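Local coordinates for protein P47 (Clostridium botulinum, PDB 6EKT) that may form part of a progenitor complex that protects botulinum neurotoxin in the host gut, and has a fold resembling tubular lipid-binding proteins, at residues 318-323 and 393-398; 363-368 and 386-391. All blocks are in the same frame, centred on the assembly; numbering follows the deposited sequence.

Contact 1. Residues 318-323 and 393-398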
ATOM      1  N   ILE A 318       1.753 -10.434 -22.629  1.00 24.75           N
ATOM      2  CA  ILE A 318       2.266 -11.801 -22.533  1.00 25.21           C
ATOM      3  C   ILE A 318       2.776 -12.172 -23.916  1.00 25.63           C
ATOM      4  O   ILE A 318       2.031 -12.091 -24.905  1.00 26.84           O
ATOM      5  CB  ILE A 318       1.187 -12.818 -22.055  1.00 26.08           C
ATOM      6  CG1 ILE A 318       0.638 -12.410 -20.687  1.00 27.22           C
ATOM      7  CG2 ILE A 318       1.767 -14.232 -22.008  1.00 26.37           C
ATOM      8  CD1 ILE A 318      -0.660 -13.097 -20.282  1.00 27.68           C
ATOM      9  N   SER A 319       4.054 -12.526 -23.975  1.00 25.52           N
ATOM     10  CA  SER A 319       4.721 -12.932 -25.215  1.00 26.16           C
ATOM     11  C   SER A 319       5.249 -14.349 -24.997  1.00 24.68           C
ATOM     12  O   SER A 319       5.920 -14.632 -23.991  1.00 24.03           O
ATOM     13  CB  SER A 319       5.840 -11.933 -25.562  1.00 29.19           C
ATOM     14  OG  SER A 319       6.464 -12.270 -26.795  1.00 34.51           O
ATOM     15  N   LEU A 320       4.916 -15.263 -25.912  1.00 23.47           N
ATOM     16  CA  LEU A 320       5.352 -16.648 -25.745  1.00 22.33           C
ATOM     17  C   LEU A 320       5.677 -17.309 -27.083  1.00 22.77           C
ATOM     18  O   LEU A 320       5.146 -16.891 -28.131  1.00 21.87           O
ATOM     19  CB  LEU A 320       4.298 -17.457 -24.956  1.00 22.04           C
ATOM     20  CG  LEU A 320       2.933 -17.719 -25.613  1.00 22.14           C
ATOM     21  CD1 LEU A 320       3.013 -18.998 -26.445  1.00 23.09           C
ATOM     22  CD2 LEU A 320       1.793 -17.814 -24.604  1.00 22.46           C
ATOM     23  N   ARG A 321       6.529 -18.332 -27.018  1.00 22.29           N
ATOM     24  CA  ARG A 321       6.940 -19.114 -28.180  1.00 24.05           C
ATOM     25  C   ARG A 321       6.891 -20.573 -27.777  1.00 23.03           C
ATOM     26  O   ARG A 321       7.344 -20.945 -26.682  1.00 21.78           O
ATOM     27  CB  ARG A 321       8.380 -18.750 -28.565  1.00 27.51           C
ATOM     28  CG  ARG A 321       8.937 -19.304 -29.882  1.00 32.47           C
ATOM     29  CD  ARG A 321      10.266 -18.598 -30.236  1.00 37.30           C
ATOM     30  NE  ARG A 321      10.291 -17.189 -29.748  1.00 42.14           N
ATOM     31  CZ  ARG A 321      11.019 -16.711 -28.727  1.00 44.04           C
ATOM     32  NH1 ARG A 321      10.923 -15.436 -28.388  1.00 47.22           N
ATOM     33  NH2 ARG A 321      11.858 -17.477 -28.043  1.00 45.88           N
ATOM     34  N   GLY A 322       6.386 -21.403 -28.689  1.00 22.66           N
ATOM     35  CA  GLY A 322       6.297 -22.841 -28.438  1.00 22.03           C
ATOM     36  C   GLY A 322       6.196 -23.639 -29.729  1.00 22.40           C
ATOM     37  O   GLY A 322       6.438 -23.126 -30.829  1.00 21.30           O
ATOM     38  N   LEU A 323       5.860 -24.911 -29.580  1.00 21.82           N
ATOM     39  CA  LEU A 323       5.733 -25.816 -30.714  1.00 21.65           C
ATOM     40  C   LEU A 323       4.708 -26.885 -30.357  1.00 21.11           C
ATOM     41  O   LEU A 323       4.424 -27.102 -29.171  1.00 20.44           O
ATOM     42  CB  LEU A 323       7.088 -26.457 -31.077  1.00 23.32           C
ATOM     43  CG  LEU A 323       7.860 -27.211 -30.001  1.00 25.43           C
ATOM     44  CD1 LEU A 323       7.351 -28.655 -29.878  1.00 25.86           C
ATOM     45  CD2 LEU A 323       9.340 -27.185 -30.358  1.00 26.28           C
ATOM     46  N   GLY A 393      -6.871 -18.601 -24.986  1.00 24.33           N
ATOM     47  CA  GLY A 393      -8.077 -18.577 -24.164  1.00 25.28           C
ATOM     48  C   GLY A 393      -7.772 -18.831 -22.691  1.00 24.81           C
ATOM     49  O   GLY A 393      -8.581 -18.500 -21.828  1.00 25.08           O
ATOM     50  N   ALA A 394      -6.612 -19.425 -22.416  1.00 23.60           N
ATOM     51  CA  ALA A 394      -6.243 -19.808 -21.047  1.00 24.11           C
ATOM     52  C   ALA A 394      -5.419 -18.724 -20.343  1.00 24.22           C
ATOM     53  O   ALA A 394      -5.127 -18.862 -19.168  1.00 24.64           O
ATOM     54  CB  ALA A 394      -5.476 -21.117 -21.055  1.00 23.01           C
ATOM     55  N   LEU A 395      -5.034 -17.674 -21.065  1.00 24.39           N
ATOM     56  CA  LEU A 395      -4.120 -16.654 -20.510  1.00 24.95           C
ATOM     57  C   LEU A 395      -4.767 -15.685 -19.523  1.00 25.68           C
ATOM     58  O   LEU A 395      -4.071 -15.073 -18.688  1.00 25.42           O
ATOM     59  CB  LEU A 395      -3.412 -15.888 -21.635  1.00 24.72           C
ATOM     60  CG  LEU A 395      -2.423 -16.676 -22.503  1.00 24.46           C
ATOM     61  CD1 LEU A 395      -1.877 -15.767 -23.585  1.00 24.66           C
ATOM     62  CD2 LEU A 395      -1.270 -17.292 -21.713  1.00 24.57           C
ATOM     63  N   GLY A 396      -6.083 -15.531 -19.620  1.00 26.60           N
ATOM     64  CA  GLY A 396      -6.843 -14.799 -18.610  1.00 27.55           C
ATOM     65  C   GLY A 396      -6.956 -15.625 -17.334  1.00 28.12           C
ATOM     66  O   GLY A 396      -7.004 -16.850 -17.393  1.00 28.54           O
ATOM     67  N   PHE A 397      -7.003 -14.966 -16.175  1.00 27.23           N
ATOM     68  CA  PHE A 397      -7.065 -15.683 -14.885  1.00 27.87           C
ATOM     69  C   PHE A 397      -7.561 -14.754 -13.778  1.00 28.88           C
ATOM     70  O   PHE A 397      -7.531 -13.527 -13.936  1.00 28.51           O
ATOM     71  CB  PHE A 397      -5.683 -16.274 -14.513  1.00 26.86           C
ATOM     72  CG  PHE A 397      -4.590 -15.233 -14.370  1.00 25.86           C
ATOM     73  CD1 PHE A 397      -3.867 -14.784 -15.492  1.00 25.10           C
ATOM     74  CD2 PHE A 397      -4.277 -14.697 -13.113  1.00 26.14           C
ATOM     75  CE1 PHE A 397      -2.873 -13.826 -15.361  1.00 24.94           C
ATOM     76  CE2 PHE A 397      -3.278 -13.741 -12.982  1.00 25.84           C
ATOM     77  CZ  PHE A 397      -2.583 -13.306 -14.102  1.00 25.39           C
ATOM     78  N   GLU A 398      -8.001 -15.352 -12.673  1.00 30.37           N
ATOM     79  CA  GLU A 398      -8.535 -14.617 -11.540  1.00 32.02           C
ATOM     80  C   GLU A 398      -7.489 -14.510 -10.438  1.00 31.34           C
ATOM     81  O   GLU A 398      -6.741 -15.457 -10.185  1.00 30.68           O
ATOM     82  CB  GLU A 398      -9.773 -15.357 -11.014  1.00 35.16           C
ATOM     83  CG  GLU A 398     -10.825 -14.490 -10.351  1.00 39.11           C
ATOM     84  CD  GLU A 398     -12.071 -15.296  -9.972  1.00 41.91           C
ATOM     85  OE1 GLU A 398     -12.564 -16.084 -10.798  1.00 42.97           O
ATOM     86  OE2 GLU A 398     -12.559 -15.132  -8.843  1.00 45.35           O
TER
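Ile318 sets CG1 beside its backbone N (chi1 -58°) and CG2 opposite that N. This splay brings a methyl of each branch against Leu395. The long branch is extended, and its tip CD1 rests on Leu395 CB at 4.1 Å. The short branch goes to the other end of the same side chain. Ile318 CG2 lies 4.3 Å from Leu395 CD1 and 4.3 Å from Leu395 CD2, and so sits at the fork of the leucine. Leu395 has CG beside its own backbone N (chi1 -67°). The two side chains slide past each other in opposite directions rather than meeting end on. Leu320, two residues along the strand on the same face, adds a second methyl to the fork. Its CD2 lies 4.2 Å from Leu395 CD2. All three residues are buried, and the contact is purely apolar. It belongs to a TULIP-like fold, in which a beta-sheet wraps around a long alpha-helix. Strand 315-326 supplies the sheet side. Leu395 lies where the chain passes from helix 374-394 towards the short, weakly bonded strand 397-398. Further along, the carbonyl O of Leu395 lies in the plane of the Phe397 ring at its edge, 3.2 Å from Phe397 CD1. That ring also meets Phe355 of strand 352-368. Neighbours extend the apolar packing: Ile318 touches Phe306 and Met308 of strand 297-311, Leu320 touches Ile338, and Leu395 touches Met260.

Contact 2. Residues 363-368 and 386-391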
ATOM      1  N   SER A 363      -0.802 -13.785 -33.356  1.00 25.65           N
ATOM      2  CA  SER A 363       0.009 -15.010 -33.402  1.00 25.08           C
ATOM      3  C   SER A 363       0.645 -15.210 -34.765  1.00 25.41           C
ATOM      4  O   SER A 363       0.244 -14.579 -35.753  1.00 25.39           O
ATOM      5  CB  SER A 363      -0.841 -16.244 -33.038  1.00 24.63           C
ATOM      6  OG  SER A 363      -1.853 -16.424 -33.999  1.00 25.35           O
ATOM      7  N   SER A 364       1.635 -16.098 -34.816  1.00 24.79           N
ATOM      8  CA  SER A 364       2.200 -16.541 -36.090  1.00 25.54           C
ATOM      9  C   SER A 364       2.653 -17.980 -35.903  1.00 24.75           C
ATOM     10  O   SER A 364       2.768 -18.460 -34.765  1.00 24.23           O
ATOM     11  CB  SER A 364       3.367 -15.642 -36.532  1.00 26.26           C
ATOM     12  OG  SER A 364       4.391 -15.612 -35.538  1.00 27.61           O
ATOM     13  N   TYR A 365       2.895 -18.672 -37.004  1.00 24.41           N
ATOM     14  CA  TYR A 365       3.269 -20.077 -36.926  1.00 24.94           C
ATOM     15  C   TYR A 365       4.090 -20.439 -38.135  1.00 25.62           C
ATOM     16  O   TYR A 365       4.047 -19.727 -39.169  1.00 25.23           O
ATOM     17  CB  TYR A 365       2.025 -20.987 -36.814  1.00 25.54           C
ATOM     18  CG  TYR A 365       1.004 -20.756 -37.905  1.00 27.17           C
ATOM     19  CD1 TYR A 365       1.093 -21.424 -39.120  1.00 28.45           C
ATOM     20  CD2 TYR A 365      -0.046 -19.861 -37.717  1.00 28.32           C
ATOM     21  CE1 TYR A 365       0.165 -21.202 -40.141  1.00 30.61           C
ATOM     22  CE2 TYR A 365      -0.993 -19.638 -38.723  1.00 30.70           C
ATOM     23  CZ  TYR A 365      -0.879 -20.314 -39.924  1.00 31.15           C
ATOM     24  OH  TYR A 365      -1.796 -20.087 -40.913  1.00 33.39           O
ATOM     25  N   LYS A 366       4.850 -21.522 -37.999  1.00 24.90           N
ATOM     26  CA  LYS A 366       5.619 -22.073 -39.123  1.00 26.01           C
ATOM     27  C   LYS A 366       5.406 -23.578 -39.129  1.00 24.70           C
ATOM     28  O   LYS A 366       5.741 -24.247 -38.133  1.00 22.81           O
ATOM     29  CB  LYS A 366       7.109 -21.746 -38.986  1.00 28.20           C
ATOM     30  CG  LYS A 366       7.891 -22.205 -40.211  1.00 31.88           C
ATOM     31  CD  LYS A 366       9.285 -21.588 -40.242  1.00 35.49           C
ATOM     32  CE  LYS A 366      10.111 -22.174 -41.379  1.00 37.79           C
ATOM     33  NZ  LYS A 366       9.289 -22.432 -42.602  1.00 39.90           N
ATOM     34  N   TYR A 367       4.857 -24.103 -40.236  1.00 24.10           N
ATOM     35  CA  TYR A 367       4.702 -25.562 -40.397  1.00 23.81           C
ATOM     36  C   TYR A 367       6.002 -26.233 -40.834  1.00 23.66           C
ATOM     37  O   TYR A 367       6.717 -25.688 -41.664  1.00 23.95           O
ATOM     38  CB  TYR A 367       3.669 -25.908 -41.473  1.00 23.74           C
ATOM     39  CG  TYR A 367       2.272 -25.393 -41.249  1.00 24.26           C
ATOM     40  CD1 TYR A 367       1.714 -25.334 -39.962  1.00 24.21           C
ATOM     41  CD2 TYR A 367       1.480 -25.025 -42.337  1.00 25.10           C
ATOM     42  CE1 TYR A 367       0.407 -24.867 -39.767  1.00 24.95           C
ATOM     43  CE2 TYR A 367       0.174 -24.570 -42.151  1.00 25.83           C
ATOM     44  CZ  TYR A 367      -0.360 -24.513 -40.878  1.00 24.93           C
ATOM     45  OH  TYR A 367      -1.646 -24.043 -40.703  1.00 25.23           O
ATOM     46  N   HIS A 368       6.255 -27.435 -40.326  1.00 22.78           N
ATOM     47  CA  HIS A 368       7.365 -28.272 -40.773  1.00 24.08           C
ATOM     48  C   HIS A 368       6.771 -29.595 -41.274  1.00 24.50           C
ATOM     49  O   HIS A 368       6.352 -30.436 -40.477  1.00 24.00           O
ATOM     50  CB  HIS A 368       8.338 -28.509 -39.626  1.00 24.70           C
ATOM     51  CG  HIS A 368       8.949 -27.252 -39.096  1.00 25.89           C
ATOM     52  ND1 HIS A 368      10.178 -26.786 -39.525  1.00 26.96           N
ATOM     53  CD2 HIS A 368       8.491 -26.347 -38.204  1.00 25.29           C
ATOM     54  CE1 HIS A 368      10.456 -25.651 -38.902  1.00 27.77           C
ATOM     55  NE2 HIS A 368       9.450 -25.364 -38.091  1.00 26.44           N
ATOM     56  N   TRP A 386      -5.929 -25.140 -33.071  1.00 21.70           N
ATOM     57  CA  TRP A 386      -6.445 -25.518 -31.734  1.00 22.56           C
ATOM     58  C   TRP A 386      -5.454 -25.191 -30.605  1.00 21.23           C
ATOM     59  O   TRP A 386      -5.843 -24.699 -29.524  1.00 21.54           O
ATOM     60  CB  TRP A 386      -6.803 -27.012 -31.692  1.00 24.52           C
ATOM     61  CG  TRP A 386      -8.261 -27.319 -31.873  1.00 27.49           C
ATOM     62  CD1 TRP A 386      -9.106 -27.841 -30.925  1.00 28.84           C
ATOM     63  CD2 TRP A 386      -9.043 -27.171 -33.064  1.00 28.80           C
ATOM     64  NE1 TRP A 386     -10.363 -28.000 -31.449  1.00 30.91           N
ATOM     65  CE2 TRP A 386     -10.354 -27.595 -32.756  1.00 30.64           C
ATOM     66  CE3 TRP A 386      -8.771 -26.699 -34.359  1.00 29.56           C
ATOM     67  CZ2 TRP A 386     -11.402 -27.573 -33.700  1.00 32.15           C
ATOM     68  CZ3 TRP A 386      -9.820 -26.682 -35.304  1.00 31.60           C
ATOM     69  CH2 TRP A 386     -11.113 -27.115 -34.962  1.00 32.23           C
ATOM     70  N   SER A 387      -4.175 -25.446 -30.853  1.00 20.14           N
ATOM     71  CA  SER A 387      -3.132 -25.166 -29.842  1.00 20.10           C
ATOM     72  C   SER A 387      -3.053 -23.667 -29.518  1.00 19.82           C
ATOM     73  O   SER A 387      -3.018 -23.256 -28.340  1.00 19.16           O
ATOM     74  CB  SER A 387      -1.759 -25.667 -30.324  1.00 20.02           C
ATOM     75  OG  SER A 387      -1.746 -27.076 -30.458  1.00 19.66           O
ATOM     76  N   ILE A 388      -2.989 -22.847 -30.568  1.00 19.76           N
ATOM     77  CA  ILE A 388      -2.914 -21.393 -30.390  1.00 19.69           C
ATOM     78  C   ILE A 388      -4.174 -20.877 -29.679  1.00 20.12           C
ATOM     79  O   ILE A 388      -4.063 -20.130 -28.680  1.00 20.01           O
ATOM     80  CB  ILE A 388      -2.681 -20.658 -31.752  1.00 19.74           C
ATOM     81  CG1 ILE A 388      -1.237 -20.890 -32.240  1.00 19.26           C
ATOM     82  CG2 ILE A 388      -2.946 -19.152 -31.598  1.00 20.01           C
ATOM     83  CD1 ILE A 388      -0.983 -20.486 -33.692  1.00 20.19           C
ATOM     84  N   LYS A 389      -5.353 -21.317 -30.134  1.00 21.39           N
ATOM     85  CA  LYS A 389      -6.631 -20.860 -29.522  1.00 22.53           C
ATOM     86  C   LYS A 389      -6.741 -21.305 -28.063  1.00 22.47           C
ATOM     87  O   LYS A 389      -7.179 -20.517 -27.195  1.00 22.37           O
ATOM     88  CB  LYS A 389      -7.841 -21.327 -30.321  1.00 23.77           C
ATOM     89  CG  LYS A 389      -7.925 -20.676 -31.711  1.00 24.88           C
ATOM     90  CD  LYS A 389      -8.369 -19.232 -31.651  1.00 25.63           C
ATOM     91  CE  LYS A 389      -9.813 -19.092 -31.165  1.00 27.39           C
ATOM     92  NZ  LYS A 389     -10.218 -17.656 -31.045  1.00 28.78           N
ATOM     93  N   SER A 390      -6.304 -22.536 -27.789  1.00 22.08           N
ATOM     94  CA  SER A 390      -6.319 -23.059 -26.405  1.00 22.43           C
ATOM     95  C   SER A 390      -5.503 -22.173 -25.465  1.00 22.27           C
ATOM     96  O   SER A 390      -6.008 -21.727 -24.424  1.00 22.50           O
ATOM     97  CB  SER A 390      -5.817 -24.508 -26.341  1.00 22.68           C
ATOM     98  OG  SER A 390      -5.883 -24.986 -25.006  1.00 23.27           O
ATOM     99  N   ILE A 391      -4.252 -21.914 -25.849  1.00 21.39           N
ATOM    100  CA  ILE A 391      -3.341 -21.114 -25.047  1.00 21.51           C
ATOM    101  C   ILE A 391      -3.891 -19.695 -24.882  1.00 22.06           C
ATOM    102  O   ILE A 391      -3.988 -19.198 -23.745  1.00 22.14           O
ATOM    103  CB  ILE A 391      -1.912 -21.114 -25.630  1.00 20.47           C
ATOM    104  CG1 ILE A 391      -1.339 -22.539 -25.594  1.00 20.97           C
ATOM    105  CG2 ILE A 391      -1.011 -20.097 -24.905  1.00 19.65           C
ATOM    106  CD1 ILE A 391      -0.067 -22.716 -26.411  1.00 20.49           C
TER
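Ser363 OG lies against both methyl groups of Ile388, 3.8 Å from Ile388 CG2 and 4.2 Å from Ile388 CD1. These are van der Waals contacts. Ser363 CB packs beside the hydroxyl, 3.9 Å from Ile388 CG2. Ile388 sets CG1 beside its backbone N (chi1 -72°), which leaves CG2 opposite that N and turned to Ser363. The CG1 branch carries CD1 towards Tyr365. There CD1 lies 4.2 Å from Tyr365 CD2, at an oblique angle to the ring. The tyrosine and isoleucine side chains cross at about a right angle. Ser364 CB points away from the helix, but its carbonyl O is 4.4 Å from Ile388 CD1. One buried isoleucine therefore spans three strand residues, while Ser363 and Tyr365 lie nearer the surface. The side chain of Tyr365 also touches Thr384, one helical turn before Ile388. On the helix side, Ser390 N donates to Trp386 O at 2.8 Å. The axes of the two segments come within 10.3 Å and run at 150°, closer to antiparallel than parallel. Strand 352-368 leads into helix 374-394, which turns back along it, as expected of the TULIP-like arrangement of a sheet wrapped around a long helix.

In the fold
The two contacts lie 12 Å apart, centre to centre, on the same side of the chain's centre. Both use helix 374-394, and both involve the same antiparallel sheet. Strands 315-326 and 352-368 do not pair directly; strand 329-347 lies between them and pairs with both. Along the chain the order is 318-323, 363-368, 386-391, 393-398, so contact 2 is nested inside the loop closed by contact 1. The contacts touch through Leu320 CD2 and Ile391 CG2, 3.6 Å apart. Contact 2 involves the helix itself, and contact 1 the chain at its C-terminal end. Together they join separate strands of the wrapped sheet to one helical element.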